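Local coordinates for protein uroporphyrinogen III synthase (Thermus thermophilus, PDB 1WCW) that probably acts as a uroporphyrinogen-III synthase, the lyase that closes the linear tetrapyrrole hydroxymethylbilane into uroporphyrinogen III on the pathway to haem, at residues V60-V71 / P128-Y139. Sequence-based numbering, arbitrary orientation.
Sequences VDLFLATTGVGV and PQGRGVAALQLY
Thr66 OG1 donates to Gln137 O at 2.7 Å, from above the carbonyl plane; a chi1 of 58° folds the hydroxyl back over its own main chain just as the strands end. At the other end, Asp61 OD2 accepts from Val133 N (2.9 Å) through its anti lone pair, a carboxylate standing in for a backbone acceptor, while Val133 O takes both Asp61 N and Leu62 N in its carbonyl plane. Gly132 has a positive phi (110°) that suits glycine, and its CA lies 3.1 Å from Asp61 OD2. Between these ends runs a parallel ladder: Ala135 N to Leu62 O (2.8 Å), Leu64 N to Ala135 O and a nearly straight Gln137 N to Leu64 O (177°). Beyond it Thr67 N-caps helix 68-80, OG1 accepting from Gly70 N and hydrogen-bonded to Tyr163 OH. On one face Leu64 runs alongside Leu136, Leu64 CD2 3.8 Å from Leu136 CD1; on the other, small Ala135 puts CB at the edge of the Phe63 ring, 3.8 Å from CD1. Strands 62-65 and 132-137 are central in a mixed sheet, flanked by 93-96 and 155-167; helix 144-152 packs on the leucine face, and helix 99-107 meets Ala65 and Val71.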
loop_
_atom_site.group_PDB
_atom_site.type_symbol
_atom_site.label_atom_id
_atom_site.label_comp_id
_atom_site.label_asym_id
_atom_site.label_seq_id
_atom_site.Cartn_x
_atom_site.Cartn_y
_atom_site.Cartn_z
ATOM N N VAL A 60 8.909 23.209 7.522
ATOM C CA VAL A 60 8.517 22.195 8.521
ATOM C C VAL A 60 9.787 21.584 9.118
ATOM O O VAL A 60 10.866 21.628 8.514
ATOM C CB VAL A 60 7.644 21.048 7.904
ATOM C CG1 VAL A 60 6.353 21.634 7.341
ATOM C CG2 VAL A 60 8.392 20.302 6.819
ATOM N N ASP A 61 9.598 20.969 10.268
ATOM C CA ASP A 61 10.762 20.376 10.921
ATOM C C ASP A 61 11.009 18.967 10.500
ATOM O O ASP A 61 12.149 18.520 10.456
ATOM C CB ASP A 61 10.516 20.490 12.417
ATOM C CG ASP A 61 10.405 21.919 12.809
ATOM O OD1 ASP A 61 11.457 22.582 12.795
ATOM O OD2 ASP A 61 9.254 22.402 13.002
ATOM N N LEU A 62 9.933 18.279 10.148
ATOM C CA LEU A 62 10.028 16.890 9.756
ATOM C C LEU A 62 9.057 16.655 8.609
ATOM O O LEU A 62 7.957 17.219 8.567
ATOM C CB LEU A 62 9.677 15.999 10.953
ATOM C CG LEU A 62 9.831 14.493 10.830
ATOM C CD1 LEU A 62 10.149 13.930 12.237
ATOM C CD2 LEU A 62 8.631 13.901 10.262
ATOM N N PHE A 63 9.487 15.825 7.679
ATOM C CA PHE A 63 8.657 15.401 6.561
ATOM C C PHE A 63 8.686 13.887 6.514
ATOM O O PHE A 63 9.723 13.260 6.426
ATOM C CB PHE A 63 9.198 15.974 5.227
ATOM C CG PHE A 63 8.386 15.528 4.013
ATOM C CD1 PHE A 63 7.093 16.024 3.788
ATOM C CD2 PHE A 63 8.880 14.573 3.147
ATOM C CE1 PHE A 63 6.306 15.525 2.691
ATOM C CE2 PHE A 63 8.118 14.102 2.077
ATOM C CZ PHE A 63 6.859 14.554 1.855
ATOM N N LEU A 64 7.517 13.276 6.553
ATOM C CA LEU A 64 7.371 11.845 6.525
ATOM C C LEU A 64 6.627 11.402 5.244
ATOM O O LEU A 64 5.397 11.718 5.072
ATOM C CB LEU A 64 6.652 11.367 7.784
ATOM C CG LEU A 64 6.789 9.871 8.170
ATOM C CD1 LEU A 64 6.268 9.753 9.592
ATOM C CD2 LEU A 64 6.045 8.925 7.237
ATOM N N ALA A 65 7.346 10.731 4.367
ATOM C CA ALA A 65 6.780 10.213 3.128
ATOM C C ALA A 65 6.384 8.758 3.305
ATOM O O ALA A 65 7.218 7.971 3.757
ATOM C CB ALA A 65 7.847 10.288 2.003
ATOM N N THR A 66 5.186 8.407 2.838
ATOM C CA THR A 66 4.740 7.044 2.922
ATOM C C THR A 66 4.762 6.348 1.603
ATOM O O THR A 66 4.966 5.110 1.598
ATOM C CB THR A 66 3.326 6.941 3.527
ATOM O OG1 THR A 66 2.385 7.714 2.743
ATOM C CG2 THR A 66 3.300 7.435 4.974
ATOM N N THR A 67 4.611 7.038 0.473
ATOM C CA THR A 67 4.630 6.383 -0.810
ATOM C C THR A 67 5.412 7.174 -1.854
ATOM O O THR A 67 5.564 8.432 -1.771
ATOM C CB THR A 67 3.222 6.129 -1.352
ATOM O OG1 THR A 67 2.564 7.384 -1.632
ATOM C CG2 THR A 67 2.369 5.366 -0.344
ATOM N N GLY A 68 5.941 6.458 -2.862
ATOM C CA GLY A 68 6.682 7.119 -3.929
ATOM C C GLY A 68 5.753 7.967 -4.745
ATOM O O GLY A 68 6.122 9.097 -5.111
ATOM N N VAL A 69 4.585 7.424 -5.067
ATOM C CA VAL A 69 3.566 8.151 -5.813
ATOM C C VAL A 69 3.228 9.453 -5.086
ATOM O O VAL A 69 3.098 10.514 -5.705
ATOM C CB VAL A 69 2.268 7.312 -5.986
ATOM C CG1 VAL A 69 1.165 8.150 -6.631
ATOM C CG2 VAL A 69 2.593 6.118 -6.868
ATOM N N GLY A 70 3.089 9.384 -3.775
ATOM C CA GLY A 70 2.748 10.569 -3.012
ATOM C C GLY A 70 3.812 11.640 -3.031
ATOM O O GLY A 70 3.474 12.846 -3.119
ATOM N N VAL A 71 5.061 11.255 -2.945
ATOM C CA VAL A 71 6.149 12.210 -3.023
ATOM C C VAL A 71 6.079 12.910 -4.400
ATOM O O VAL A 71 6.139 14.159 -4.497
ATOM C CB VAL A 71 7.482 11.484 -2.848
ATOM C CG1 VAL A 71 8.653 12.424 -3.255
ATOM C CG2 VAL A 71 7.630 10.991 -1.401
ATOM N N PRO A 128 11.976 11.248 15.720
ATOM C CA PRO A 128 12.659 11.963 16.817
ATOM C C PRO A 128 11.795 12.828 17.691
ATOM O O PRO A 128 10.818 13.453 17.215
ATOM C CB PRO A 128 13.707 12.819 16.092
ATOM C CG PRO A 128 13.773 12.235 14.638
ATOM C CD PRO A 128 12.346 11.776 14.396
ATOM N N GLN A 129 12.102 12.854 18.985
ATOM C CA GLN A 129 11.437 13.725 19.900
ATOM C C GLN A 129 11.832 15.106 19.388
ATOM O O GLN A 129 13.039 15.439 19.227
ATOM C CB GLN A 129 11.962 13.453 21.281
ATOM C CG GLN A 129 11.101 14.190 22.256
ATOM C CD GLN A 129 9.697 13.534 22.512
ATOM O OE1 GLN A 129 8.730 14.312 22.735
ATOM N NE2 GLN A 129 9.582 12.209 22.553
ATOM N N GLY A 130 10.844 15.965 19.171
ATOM C CA GLY A 130 11.134 17.264 18.599
ATOM C C GLY A 130 10.141 18.351 18.977
ATOM O O GLY A 130 9.402 18.215 19.966
ATOM N N ARG A 131 10.185 19.450 18.238
ATOM C CA ARG A 131 9.385 20.626 18.430
ATOM C C ARG A 131 8.967 21.057 17.000
ATOM O O ARG A 131 9.702 20.858 16.032
ATOM C CB ARG A 131 10.283 21.762 19.037
ATOM C CG ARG A 131 11.231 21.377 20.220
ATOM C CD ARG A 131 12.729 21.895 20.144
ATOM N NE ARG A 131 12.888 23.354 20.130
ATOM C CZ ARG A 131 13.940 23.993 19.615
ATOM N NH1 ARG A 131 14.001 25.319 19.641
ATOM N NH2 ARG A 131 14.949 23.318 19.081
ATOM N N GLY A 132 7.829 21.666 16.850
ATOM C CA GLY A 132 7.546 22.146 15.539
ATOM C C GLY A 132 6.447 21.397 14.838
ATOM O O GLY A 132 5.540 20.820 15.424
ATOM N N VAL A 133 6.626 21.362 13.531
ATOM C CA VAL A 133 5.639 20.797 12.598
ATOM C C VAL A 133 6.178 19.609 11.823
ATOM O O VAL A 133 7.316 19.684 11.352
ATOM C CB VAL A 133 5.209 21.868 11.597
ATOM C CG1 VAL A 133 4.192 21.271 10.646
ATOM C CG2 VAL A 133 4.643 23.042 12.365
ATOM N N ALA A 134 5.368 18.582 11.776
ATOM C CA ALA A 134 5.691 17.362 11.012
ATOM C C ALA A 134 4.665 17.231 9.894
ATOM O O ALA A 134 3.470 17.035 10.127
ATOM C CB ALA A 134 5.643 16.103 11.910
ATOM N N ALA A 135 5.145 17.257 8.670
ATOM C CA ALA A 135 4.300 17.088 7.492
ATOM C C ALA A 135 4.242 15.603 7.201
ATOM O O ALA A 135 5.293 14.926 7.162
ATOM C CB ALA A 135 4.925 17.800 6.323
ATOM N N LEU A 136 3.050 15.063 7.054
ATOM C CA LEU A 136 2.856 13.641 6.836
ATOM C C LEU A 136 2.133 13.456 5.512
ATOM O O LEU A 136 0.974 13.919 5.359
ATOM C CB LEU A 136 2.039 13.077 8.021
ATOM C CG LEU A 136 1.564 11.655 7.849
ATOM C CD1 LEU A 136 2.688 10.675 7.730
ATOM C CD2 LEU A 136 0.765 11.314 9.045
ATOM N N GLN A 137 2.739 12.778 4.572
ATOM C CA GLN A 137 2.083 12.511 3.300
ATOM C C GLN A 137 1.286 11.216 3.428
ATOM O O GLN A 137 1.834 10.163 3.796
ATOM C CB GLN A 137 3.151 12.352 2.234
ATOM C CG GLN A 137 2.616 11.925 0.847
ATOM C CD GLN A 137 2.738 10.415 0.627
ATOM O OE1 GLN A 137 1.753 9.738 0.246
ATOM N NE2 GLN A 137 3.882 9.911 0.825
ATOM N N LEU A 138 -0.017 11.290 3.137
ATOM C CA LEU A 138 -0.998 10.198 3.226
ATOM C C LEU A 138 -1.494 9.823 1.836
ATOM O O LEU A 138 -1.174 10.452 0.810
ATOM C CB LEU A 138 -2.144 10.748 4.029
ATOM C CG LEU A 138 -1.778 11.203 5.437
ATOM C CD1 LEU A 138 -2.945 12.004 6.062
ATOM C CD2 LEU A 138 -1.418 9.960 6.288
ATOM N N TYR A 139 -2.254 8.737 1.816
ATOM C CA TYR A 139 -2.781 8.182 0.583
ATOM C C TYR A 139 -4.239 7.726 0.732
ATOM O O TYR A 139 -4.688 6.865 -0.007
ATOM C CB TYR A 139 -1.921 7.061 0.088
ATOM C CG TYR A 139 -1.606 6.048 1.131
ATOM C CD1 TYR A 139 -2.460 4.958 1.395
ATOM C CD2 TYR A 139 -0.411 6.143 1.885
ATOM C CE1 TYR A 139 -2.136 3.960 2.381
ATOM C CE2 TYR A 139 -0.083 5.207 2.835
ATOM C CZ TYR A 139 -0.953 4.104 3.080
ATOM O OH TYR A 139 -0.639 3.142 3.963
#